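Local coordinates for urocanate hydratase (Paenibacillus sp. Soil724D2, PDB 7NED), which probably catalyses the NAD+-dependent hydration of thiourocanate in bacterial ergothioneine catabolism, and binds urocanate beside the cofactor, at residues A[144-147]-A[148-152]. Numbering follows the deposited sequence.
Sequences QSIA and RLHFN
Ile146, in the last turn of helix 133-150, and Phe151, just beyond its end, lie side by side, illustrating how apolar side chains pair at the end of a helix where it packs on a sheet. Ile146 CG2, anti to the backbone N, meets the edge of the Phe151 ring in its plane, 3.6 Å from Phe151 CE2. Both side chains rest on Ile309 and Ile250, two strand residues of the parallel sheet in the Rossmann-like domain, so the last turn of this helix is packed against the sheet it covers. Phe339 of helix 335-344 touches Ile146, Ser145 and Leu149.

On another flank Arg148 folds back along the helix. A bend at chi3 (-57°) lays one guanidinium face over the preceding turn, with Arg148 NH2 3.4 Å from Ser145 CA. Arg148 NH1 is 3.4 Å from Gln144 O, but the angle is too poor for a hydrogen bond; that carbonyl instead accepts Arg148 N at 2.9 Å.

Backbone bonding continues through Leu149 N to Ser145 O and His150 N to Ile146 O. Phe151, the first residue to leave helical geometry, still donates its N to Ala147 O at 2.8 Å. Asn152 then adopts a left-handed conformation, and Ala147 forms a further backbone hydrogen bond with Gly153.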
ATOM      1  N   GLN A 144      14.030  29.485  -7.320  1.00 18.07           N
ATOM      2  CA  GLN A 144      15.229  29.996  -6.646  1.00 20.92           C
ATOM      3  C   GLN A 144      16.419  29.057  -6.806  1.00 23.82           C
ATOM      4  O   GLN A 144      17.560  29.521  -6.943  1.00 20.48           O
ATOM      5  CB  GLN A 144      14.974  30.271  -5.164  1.00 21.90           C
ATOM      6  CG  GLN A 144      14.052  31.491  -4.918  1.00 20.57           C
ATOM      7  CD  GLN A 144      14.628  32.825  -5.416  1.00 29.73           C
ATOM      8  OE1 GLN A 144      14.833  33.025  -6.619  1.00 29.15           O
ATOM      9  NE2 GLN A 144      14.854  33.752  -4.494  1.00 30.72           N
ATOM     10  N   SER A 145      16.181  27.738  -6.766  1.00 20.14           N
ATOM     11  CA  SER A 145      17.245  26.775  -7.024  1.00 21.31           C
ATOM     12  C   SER A 145      17.824  26.957  -8.425  1.00 22.80           C
ATOM     13  O   SER A 145      19.046  26.979  -8.615  1.00 23.56           O
ATOM     14  CB  SER A 145      16.705  25.352  -6.819  1.00 20.10           C
ATOM     15  OG  SER A 145      17.702  24.408  -7.166  1.00 23.51           O
ATOM     16  N   ILE A 146      16.955  27.112  -9.418  1.00 18.45           N
ATOM     17  CA  ILE A 146      17.411  27.400 -10.775  1.00 21.67           C
ATOM     18  C   ILE A 146      18.231  28.686 -10.801  1.00 21.84           C
ATOM     19  O   ILE A 146      19.277  28.755 -11.459  1.00 25.22           O
ATOM     20  CB  ILE A 146      16.200  27.474 -11.724  1.00 20.41           C
ATOM     21  CG1 ILE A 146      15.561  26.086 -11.882  1.00 18.08           C
ATOM     22  CG2 ILE A 146      16.587  28.106 -13.072  1.00 21.21           C
ATOM     23  CD1 ILE A 146      14.240  26.119 -12.695  1.00 18.74           C
ATOM     24  N   ALA A 147      17.766  29.726 -10.103  1.00 22.41           N
ATOM     25  CA  ALA A 147      18.504  30.984 -10.062  1.00 21.88           C
ATOM     26  C   ALA A 147      19.906  30.769  -9.522  1.00 26.18           C
ATOM     27  O   ALA A 147      20.887  31.270 -10.083  1.00 30.12           O
ATOM     28  CB  ALA A 147      17.769  32.005  -9.195  1.00 20.85           C
ATOM     29  N   ARG A 148      20.016  30.054  -8.399  1.00 21.23           N
ATOM     30  CA  ARG A 148      21.335  29.790  -7.841  1.00 26.76           C
ATOM     31  C   ARG A 148      22.193  28.992  -8.806  1.00 26.19           C
ATOM     32  O   ARG A 148      23.404  29.213  -8.889  1.00 26.21           O
ATOM     33  CB  ARG A 148      21.223  29.056  -6.507  1.00 20.86           C
ATOM     34  CG  ARG A 148      20.652  29.900  -5.413  1.00 28.34           C
ATOM     35  CD  ARG A 148      20.809  29.233  -4.062  1.00 25.69           C
ATOM     36  NE  ARG A 148      20.199  27.911  -4.031  1.00 31.72           N
ATOM     37  CZ  ARG A 148      18.903  27.702  -3.808  1.00 29.01           C
ATOM     38  NH1 ARG A 148      18.099  28.740  -3.640  1.00 24.32           N
ATOM     39  NH2 ARG A 148      18.408  26.462  -3.792  1.00 35.03           N
ATOM     40  N   LEU A 149      21.603  28.029  -9.510  1.00 23.20           N
ATOM     41  CA  LEU A 149      22.416  27.121 -10.308  1.00 27.40           C
ATOM     42  C   LEU A 149      22.872  27.750 -11.610  1.00 28.58           C
ATOM     43  O   LEU A 149      23.970  27.435 -12.086  1.00 26.27           O
ATOM     44  CB  LEU A 149      21.645  25.839 -10.611  1.00 27.16           C
ATOM     45  CG  LEU A 149      21.387  24.883  -9.454  1.00 25.23           C
ATOM     46  CD1 LEU A 149      20.331  23.862  -9.890  1.00 23.83           C
ATOM     47  CD2 LEU A 149      22.671  24.154  -9.017  1.00 25.95           C
ATOM     48  N   HIS A 150      22.068  28.648 -12.181  1.00 26.14           N
ATOM     49  CA  HIS A 150      22.297  29.125 -13.537  1.00 27.77           C
ATOM     50  C   HIS A 150      22.301  30.631 -13.703  1.00 31.53           C
ATOM     51  O   HIS A 150      22.676  31.095 -14.783  1.00 33.83           O
ATOM     52  CB  HIS A 150      21.238  28.548 -14.488  1.00 29.40           C
ATOM     53  CG  HIS A 150      21.209  27.057 -14.506  1.00 26.62           C
ATOM     54  ND1 HIS A 150      22.171  26.305 -15.145  1.00 33.38           N
ATOM     55  CD2 HIS A 150      20.352  26.171 -13.941  1.00 29.21           C
ATOM     56  CE1 HIS A 150      21.912  25.019 -14.969  1.00 27.25           C
ATOM     57  NE2 HIS A 150      20.809  24.912 -14.248  1.00 30.96           N
ATOM     58  N   PHE A 151      21.889  31.410 -12.704  1.00 27.08           N
ATOM     59  CA  PHE A 151      21.680  32.832 -12.940  1.00 28.77           C
ATOM     60  C   PHE A 151      22.175  33.666 -11.765  1.00 27.65           C
ATOM     61  O   PHE A 151      21.570  34.688 -11.440  1.00 29.76           O
ATOM     62  CB  PHE A 151      20.198  33.159 -13.218  1.00 26.03           C
ATOM     63  CG  PHE A 151      19.591  32.386 -14.372  1.00 25.02           C
ATOM     64  CD1 PHE A 151      19.908  32.703 -15.695  1.00 25.78           C
ATOM     65  CD2 PHE A 151      18.668  31.370 -14.133  1.00 24.84           C
ATOM     66  CE1 PHE A 151      19.334  31.982 -16.760  1.00 25.38           C
ATOM     67  CE2 PHE A 151      18.104  30.662 -15.166  1.00 26.32           C
ATOM     68  CZ  PHE A 151      18.430  30.957 -16.484  1.00 26.86           C
ATOM     69  N   ASN A 152      23.246  33.220 -11.092  1.00 30.59           N
ATOM     70  CA  ASN A 152      23.921  34.016 -10.063  1.00 25.73           C
ATOM     71  C   ASN A 152      23.007  34.372  -8.908  1.00 29.50           C
ATOM     72  O   ASN A 152      23.185  35.405  -8.259  1.00 28.26           O
ATOM     73  CB  ASN A 152      24.513  35.299 -10.653  1.00 30.31           C
ATOM     74  CG  ASN A 152      25.565  35.006 -11.636  1.00 31.35           C
ATOM     75  OD1 ASN A 152      26.568  34.407 -11.274  1.00 35.95           O
ATOM     76  ND2 ASN A 152      25.360  35.395 -12.898  1.00 36.94           N
TER